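Local coordinates for suppressor protein MPT5 (Saccharomyces cerevisiae, PDB 5BZ1), which binds short sequence elements in the 3'-untranslated regions of target mRNAs through its Pumilio repeats and regulates their expression after transcription, at residues 223-226 and 227-230; 67-70 and 71-75. All coordinates share one frame; numbering follows the deposited sequence.

Both interactions are local turns at helix ends in the PUM-HD, the RNA-binding domain of this yeast PUF protein: interaction 2 in Pumilio repeat 2, interaction 1 in repeat 6. They lie on opposite sides of the chain's centre, their own centres about 42 Å apart and their nearest atoms about 31 Å apart, so neither touches the other. Residues 67-75 lead from helix 62-69 to helix 75-85, and residues 223-230 from helix 215-223 to helix 229-240. Their relation to the RNA differs. In interaction 2 Gln67 bonds directly to U9 of chain B, whereas the nearest atom of interaction 1 stays about 9 Å from the nucleic acid.

Interaction 1. Residues 223-226 and 227-230; sequences LDIK and ELDF
Ile225 sets its CG2 branch opposite its own backbone N by a chi1 of -53°. Its CG2 meets Leu228 CG at 3.7 Å, the two branched side chains crossing at a slant. Glu227 bends at chi2 (79°) and folds its carboxylate back; OE1 comes 3.5 Å from Ile225 CG2, and the two side chains cross at about a right angle. The backbone makes two overlapping type I beta turns, 225-228 and 226-229: Leu228 N donates to Ile225 O at 3.0 Å, and Asp229 N to Lys226 O at the same length. The bend links helix 215-223 to helix 229-240, and residues 223-230 lie in Pumilio repeat 6. Leucine suits its buried place, since it also packs on Ile195 and Phe196 of helix 192-204, while the long chain of Lys226 extends from an exposed site. A water accepts from Phe230 N at 3.0 Å and donates at 2.9 Å to Lys226 O, which thus has two donors, Asp229 N and the water. Asp229 is buried, and a carboxylate there is matched by Lys263, whose NZ forms a salt bridge with OD1 and also bonds to Leu223 O.

Interaction 2. Residues 67-70 and 71-75; sequences QKLC and DYLTA. With nucleotides of chain B.
Leu69 O is gripped by two backbone donors, Tyr72 N and Leu73 N, each at 2.9 Å. The Leu73 N-H approaches nearly head-on to the carbonyl, with a C=O...N angle of 177°, whereas Tyr72 N comes from well above the carbonyl plane. One residue earlier, Lys68 O accepts Asp71 N at 2.9 Å, so successive carbonyls at the end of helix 62-69 are satisfied as the chain turns away. The Tyr72 ring brings CD2 to within 3.2 Å of Lys68 O, which sits at the ring edge near its plane. A chi1 of -157° swings Lys68 CG opposite its backbone N, and the bent chain then runs beside the tyrosine in the same direction, its CE 4.1 Å from Tyr72 OH. Lysine and tyrosine suit this partly exposed flank, having long apolar portions that pack and polar ends that reach water. One water accepts weakly from Lys68 NZ, donates to Asp71 OD2 and is weakly bonded to Tyr72 OH; the stronger partner of the lysine is Glu33, through a salt bridge. On the buried side Leu69 CG meets Leu73 CD2 at 3.8 Å, and these leucines pack against helix 38-49, where branched apolar chains fit between helices. Thr74 caps the following helix, its OG1 accepting from Gln77 N. Gln67 directs its side chain to the RNA: NE2 donates to O4 of U9 of chain B at 2.8 Å with an N-H...O angle of 160°. A primary amide suits a uracil because its N-H can donate to the O4 carbonyl of the base. Base-edge recognition by a glutamine on a repeat's RNA-facing helix is characteristic of the PUF fold, here in Pumilio repeat 2.

Interaction 1. Residues 223-226 and 227-230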
ATOM      1  N   LEU A 223       6.767  -8.994   2.239  1.00 32.30           N
ATOM      2  CA  LEU A 223       8.089  -9.612   2.280  1.00 32.74           C
ATOM      3  C   LEU A 223       9.195  -8.605   2.627  1.00 33.76           C
ATOM      4  O   LEU A 223      10.314  -8.996   2.965  1.00 37.56           O
ATOM      5  CB  LEU A 223       8.388 -10.328   0.957  1.00 33.71           C
ATOM      6  CG  LEU A 223       7.639 -11.640   0.716  1.00 37.24           C
ATOM      7  CD1 LEU A 223       7.859 -12.165  -0.702  1.00 34.61           C
ATOM      8  CD2 LEU A 223       8.069 -12.682   1.732  1.00 35.43           C
ATOM      9  N   ASP A 224       8.873  -7.316   2.551  1.00 30.96           N
ATOM     10  CA  ASP A 224       9.819  -6.261   2.905  1.00 38.56           C
ATOM     11  C   ASP A 224       9.677  -5.811   4.361  1.00 39.39           C
ATOM     12  O   ASP A 224      10.485  -5.022   4.856  1.00 40.84           O
ATOM     13  CB  ASP A 224       9.666  -5.059   1.966  1.00 42.96           C
ATOM     14  CG  ASP A 224      10.441  -5.225   0.672  1.00 45.91           C
ATOM     15  OD1 ASP A 224      11.482  -5.913   0.685  1.00 46.19           O
ATOM     16  OD2 ASP A 224      10.011  -4.661  -0.354  1.00 50.58           O
ATOM     17  N   ILE A 225       8.649  -6.310   5.044  1.00 32.76           N
ATOM     18  CA  ILE A 225       8.460  -5.995   6.457  1.00 31.61           C
ATOM     19  C   ILE A 225       9.204  -7.006   7.337  1.00 36.91           C
ATOM     20  O   ILE A 225       8.743  -8.132   7.535  1.00 36.65           O
ATOM     21  CB  ILE A 225       6.970  -5.955   6.841  1.00 29.68           C
ATOM     22  CG1 ILE A 225       6.207  -5.021   5.901  1.00 31.48           C
ATOM     23  CG2 ILE A 225       6.803  -5.516   8.291  1.00 29.76           C
ATOM     24  CD1 ILE A 225       4.716  -4.966   6.163  1.00 29.54           C
ATOM     25  N   LYS A 226      10.353  -6.583   7.862  1.00 33.98           N
ATOM     26  CA  LYS A 226      11.255  -7.460   8.608  1.00 39.06           C
ATOM     27  C   LYS A 226      10.629  -8.081   9.856  1.00 37.24           C
ATOM     28  O   LYS A 226      10.933  -9.222  10.206  1.00 30.20           O
ATOM     29  CB  LYS A 226      12.530  -6.702   8.981  1.00 47.96           C
ATOM     30  CG  LYS A 226      13.276  -6.128   7.784  1.00 60.07           C
ATOM     31  CD  LYS A 226      14.467  -5.282   8.215  1.00 71.95           C
ATOM     32  CE  LYS A 226      15.247  -4.776   7.004  1.00 78.32           C
ATOM     33  NZ  LYS A 226      16.583  -4.224   7.380  1.00 86.44           N
ATOM     34  N   GLU A 227       9.751  -7.335  10.520  1.00 25.89           N
ATOM     35  CA  GLU A 227       9.109  -7.814  11.739  1.00 34.48           C
ATOM     36  C   GLU A 227       8.174  -9.001  11.484  1.00 34.94           C
ATOM     37  O   GLU A 227       7.701  -9.634  12.429  1.00 38.58           O
ATOM     38  CB  GLU A 227       8.343  -6.678  12.428  1.00 34.38           C
ATOM     39  CG  GLU A 227       9.216  -5.522  12.919  1.00 45.50           C
ATOM     40  CD  GLU A 227       9.630  -4.567  11.810  1.00 60.86           C
ATOM     41  OE1 GLU A 227       9.241  -4.785  10.642  1.00 58.76           O
ATOM     42  OE2 GLU A 227      10.349  -3.591  12.111  1.00 73.56           O
ATOM     43  N   LEU A 228       7.914  -9.299  10.211  1.00 31.72           N
ATOM     44  CA  LEU A 228       7.047 -10.416   9.837  1.00 35.13           C
ATOM     45  C   LEU A 228       7.843 -11.688   9.529  1.00 34.47           C
ATOM     46  O   LEU A 228       7.263 -12.771   9.411  1.00 30.67           O
ATOM     47  CB  LEU A 228       6.188 -10.055   8.623  1.00 33.79           C
ATOM     48  CG  LEU A 228       5.248  -8.855   8.729  1.00 35.64           C
ATOM     49  CD1 LEU A 228       4.344  -8.765   7.509  1.00 31.87           C
ATOM     50  CD2 LEU A 228       4.422  -8.933   9.995  1.00 38.24           C
ATOM     51  N   ASP A 229       9.161 -11.546   9.404  1.00 27.61           N
ATOM     52  CA  ASP A 229      10.044 -12.648   9.014  1.00 29.65           C
ATOM     53  C   ASP A 229       9.808 -13.944   9.800  1.00 37.55           C
ATOM     54  O   ASP A 229       9.829 -15.035   9.227  1.00 43.91           O
ATOM     55  CB  ASP A 229      11.514 -12.230   9.159  1.00 34.83           C
ATOM     56  CG  ASP A 229      11.947 -11.220   8.106  1.00 43.47           C
ATOM     57  OD1 ASP A 229      11.079 -10.722   7.358  1.00 44.13           O
ATOM     58  OD2 ASP A 229      13.157 -10.914   8.037  1.00 46.22           O
ATOM     59  N   PHE A 230       9.567 -13.816  11.102  1.00 35.49           N
ATOM     60  CA  PHE A 230       9.496 -14.975  11.998  1.00 42.40           C
ATOM     61  C   PHE A 230       8.374 -15.969  11.670  1.00 39.91           C
ATOM     62  O   PHE A 230       8.435 -17.126  12.085  1.00 39.72           O
ATOM     63  CB  PHE A 230       9.415 -14.530  13.467  1.00 37.54           C
ATOM     64  CG  PHE A 230       8.059 -14.026  13.881  1.00 36.20           C
ATOM     65  CD1 PHE A 230       7.190 -14.844  14.591  1.00 36.77           C
ATOM     66  CD2 PHE A 230       7.653 -12.734  13.563  1.00 34.15           C
ATOM     67  CE1 PHE A 230       5.940 -14.388  14.977  1.00 39.08           C
ATOM     68  CE2 PHE A 230       6.404 -12.270  13.945  1.00 32.94           C
ATOM     69  CZ  PHE A 230       5.545 -13.099  14.652  1.00 38.94           C
TER
HETATM   70  O   HOH W   1      10.611 -11.268  12.251  1.00 35.77           O

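Interaction 2. Residues 67-70 and 71-75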
ATOM      1  N   GLN A  67     -12.509  25.130   1.421  1.00 28.77           N
ATOM      2  CA  GLN A  67     -11.087  24.849   1.589  1.00 28.54           C
ATOM      3  C   GLN A  67     -10.309  26.076   2.061  1.00 30.60           C
ATOM      4  O   GLN A  67      -9.464  25.971   2.946  1.00 31.61           O
ATOM      5  CB  GLN A  67     -10.483  24.321   0.286  1.00 27.10           C
ATOM      6  CG  GLN A  67     -10.913  22.910  -0.091  1.00 33.35           C
ATOM      7  CD  GLN A  67     -10.248  22.428  -1.362  1.00 32.32           C
ATOM      8  OE1 GLN A  67      -9.059  22.109  -1.372  1.00 37.15           O
ATOM      9  NE2 GLN A  67     -11.011  22.383  -2.448  1.00 33.87           N
ATOM     10  N   LYS A  68     -10.590  27.234   1.468  1.00 33.85           N
ATOM     11  CA  LYS A  68      -9.920  28.466   1.869  1.00 35.43           C
ATOM     12  C   LYS A  68     -10.253  28.777   3.324  1.00 33.91           C
ATOM     13  O   LYS A  68      -9.376  29.117   4.119  1.00 34.46           O
ATOM     14  CB  LYS A  68     -10.348  29.638   0.982  1.00 36.90           C
ATOM     15  CG  LYS A  68      -9.334  30.773   0.951  1.00 36.79           C
ATOM     16  CD  LYS A  68      -8.009  30.267   0.393  1.00 45.18           C
ATOM     17  CE  LYS A  68      -6.912  31.294   0.541  1.00 54.73           C
ATOM     18  NZ  LYS A  68      -5.777  30.991  -0.370  1.00 60.86           N
ATOM     19  N   LEU A  69     -11.533  28.640   3.654  1.00 29.79           N
ATOM     20  CA  LEU A  69     -12.037  28.882   4.999  1.00 29.45           C
ATOM     21  C   LEU A  69     -11.276  28.059   6.044  1.00 34.46           C
ATOM     22  O   LEU A  69     -11.041  28.531   7.158  1.00 37.76           O
ATOM     23  CB  LEU A  69     -13.529  28.555   5.035  1.00 31.63           C
ATOM     24  CG  LEU A  69     -14.518  29.521   5.687  1.00 37.22           C
ATOM     25  CD1 LEU A  69     -13.981  30.941   5.721  1.00 33.77           C
ATOM     26  CD2 LEU A  69     -15.844  29.469   4.939  1.00 32.37           C
ATOM     27  N   CYS A  70     -10.876  26.841   5.676  1.00 27.32           N
ATOM     28  CA  CYS A  70     -10.113  25.971   6.574  1.00 32.18           C
ATOM     29  C   CYS A  70      -8.804  26.592   7.062  1.00 36.06           C
ATOM     30  O   CYS A  70      -8.275  26.200   8.104  1.00 39.44           O
ATOM     31  CB  CYS A  70      -9.820  24.623   5.906  1.00 24.94           C
ATOM     32  SG  CYS A  70     -11.253  23.534   5.799  1.00 35.87           S
ATOM     33  N   ASP A  71      -8.284  27.560   6.314  1.00 33.72           N
ATOM     34  CA  ASP A  71      -7.042  28.228   6.688  1.00 35.29           C
ATOM     35  C   ASP A  71      -7.269  29.375   7.680  1.00 37.27           C
ATOM     36  O   ASP A  71      -6.311  29.941   8.201  1.00 39.69           O
ATOM     37  CB  ASP A  71      -6.318  28.753   5.443  1.00 39.48           C
ATOM     38  CG  ASP A  71      -5.694  27.643   4.614  1.00 45.51           C
ATOM     39  OD1 ASP A  71      -5.348  26.591   5.190  1.00 42.45           O
ATOM     40  OD2 ASP A  71      -5.542  27.833   3.387  1.00 47.60           O
ATOM     41  N   TYR A  72      -8.532  29.704   7.947  1.00 34.07           N
ATOM     42  CA  TYR A  72      -8.855  30.893   8.738  1.00 34.99           C
ATOM     43  C   TYR A  72      -9.823  30.657   9.904  1.00 35.02           C
ATOM     44  O   TYR A  72      -9.870  31.453  10.842  1.00 33.61           O
ATOM     45  CB  TYR A  72      -9.404  31.998   7.828  1.00 35.11           C
ATOM     46  CG  TYR A  72      -8.454  32.420   6.731  1.00 35.61           C
ATOM     47  CD1 TYR A  72      -7.468  33.364   6.970  1.00 37.31           C
ATOM     48  CD2 TYR A  72      -8.544  31.875   5.457  1.00 33.76           C
ATOM     49  CE1 TYR A  72      -6.597  33.757   5.971  1.00 38.82           C
ATOM     50  CE2 TYR A  72      -7.675  32.262   4.453  1.00 39.10           C
ATOM     51  CZ  TYR A  72      -6.706  33.203   4.719  1.00 39.49           C
ATOM     52  OH  TYR A  72      -5.839  33.592   3.726  1.00 47.14           O
ATOM     53  N   LEU A  73     -10.596  29.574   9.839  1.00 32.37           N
ATOM     54  CA  LEU A  73     -11.597  29.269  10.866  1.00 31.33           C
ATOM     55  C   LEU A  73     -10.988  29.124  12.263  1.00 37.49           C
ATOM     56  O   LEU A  73      -9.890  28.588  12.418  1.00 32.94           O
ATOM     57  CB  LEU A  73     -12.363  27.984  10.521  1.00 30.75           C
ATOM     58  CG  LEU A  73     -13.299  27.982   9.310  1.00 29.83           C
ATOM     59  CD1 LEU A  73     -13.965  26.620   9.138  1.00 31.40           C
ATOM     60  CD2 LEU A  73     -14.347  29.071   9.436  1.00 31.41           C
ATOM     61  N   THR A  74     -11.702  29.612  13.276  1.00 39.65           N
ATOM     62  CA  THR A  74     -11.328  29.360  14.663  1.00 38.55           C
ATOM     63  C   THR A  74     -11.550  27.881  14.946  1.00 32.50           C
ATOM     64  O   THR A  74     -12.224  27.200  14.176  1.00 30.77           O
ATOM     65  CB  THR A  74     -12.194  30.167  15.642  1.00 39.20           C
ATOM     66  OG1 THR A  74     -13.557  29.738  15.537  1.00 38.09           O
ATOM     67  CG2 THR A  74     -12.107  31.665  15.347  1.00 38.45           C
ATOM     68  N   ALA A  75     -10.992  27.387  16.047  1.00 36.07           N
ATOM     69  CA  ALA A  75     -11.198  25.997  16.439  1.00 41.00           C
ATOM     70  C   ALA A  75     -12.681  25.718  16.667  1.00 39.44           C
ATOM     71  O   ALA A  75     -13.186  24.664  16.276  1.00 33.52           O
ATOM     72  CB  ALA A  75     -10.403  25.672  17.682  1.00 41.67           C
TER
ATOM     73  P     U B   9      -7.007  19.861 -10.747  1.00 61.14           P
ATOM     74  OP1   U B   9      -6.436  20.756  -9.705  1.00 69.65           O
ATOM     75  OP2   U B   9      -7.062  18.399 -10.508  1.00 58.64           O
ATOM     76  O5'   U B   9      -8.482  20.371 -11.065  1.00 65.09           O
ATOM     77  C5'   U B   9      -9.347  19.663 -11.943  1.00 56.86           C
ATOM     78  C4'   U B   9     -10.782  20.035 -11.681  1.00 51.68           C
ATOM     79  O4'   U B   9     -11.156  19.576 -10.359  1.00 50.31           O
ATOM     80  C3'   U B   9     -11.062  21.529 -11.661  1.00 53.40           C
ATOM     81  O3'   U B   9     -11.295  22.044 -12.962  1.00 57.44           O
ATOM     82  C2'   U B   9     -12.263  21.648 -10.728  1.00 57.88           C
ATOM     83  O2'   U B   9     -13.477  21.391 -11.421  1.00 63.95           O
ATOM     84  C1'   U B   9     -12.012  20.508  -9.740  1.00 49.27           C
ATOM     85  N1    U B   9     -11.382  20.956  -8.474  1.00 45.69           N
ATOM     86  C2    U B   9     -12.202  21.490  -7.491  1.00 42.32           C
ATOM     87  O2    U B   9     -13.404  21.629  -7.636  1.00 45.77           O
ATOM     88  N3    U B   9     -11.563  21.872  -6.334  1.00 43.90           N
ATOM     89  C4    U B   9     -10.214  21.765  -6.067  1.00 45.20           C
ATOM     90  O4    U B   9      -9.788  22.155  -4.978  1.00 41.95           O
ATOM     91  C5    U B   9      -9.435  21.193  -7.127  1.00 45.89           C
ATOM     92  C6    U B   9     -10.027  20.808  -8.265  1.00 47.29           C
TER
HETATM   93  O   HOH W   2      -4.482  30.770   2.657  1.00 58.70           O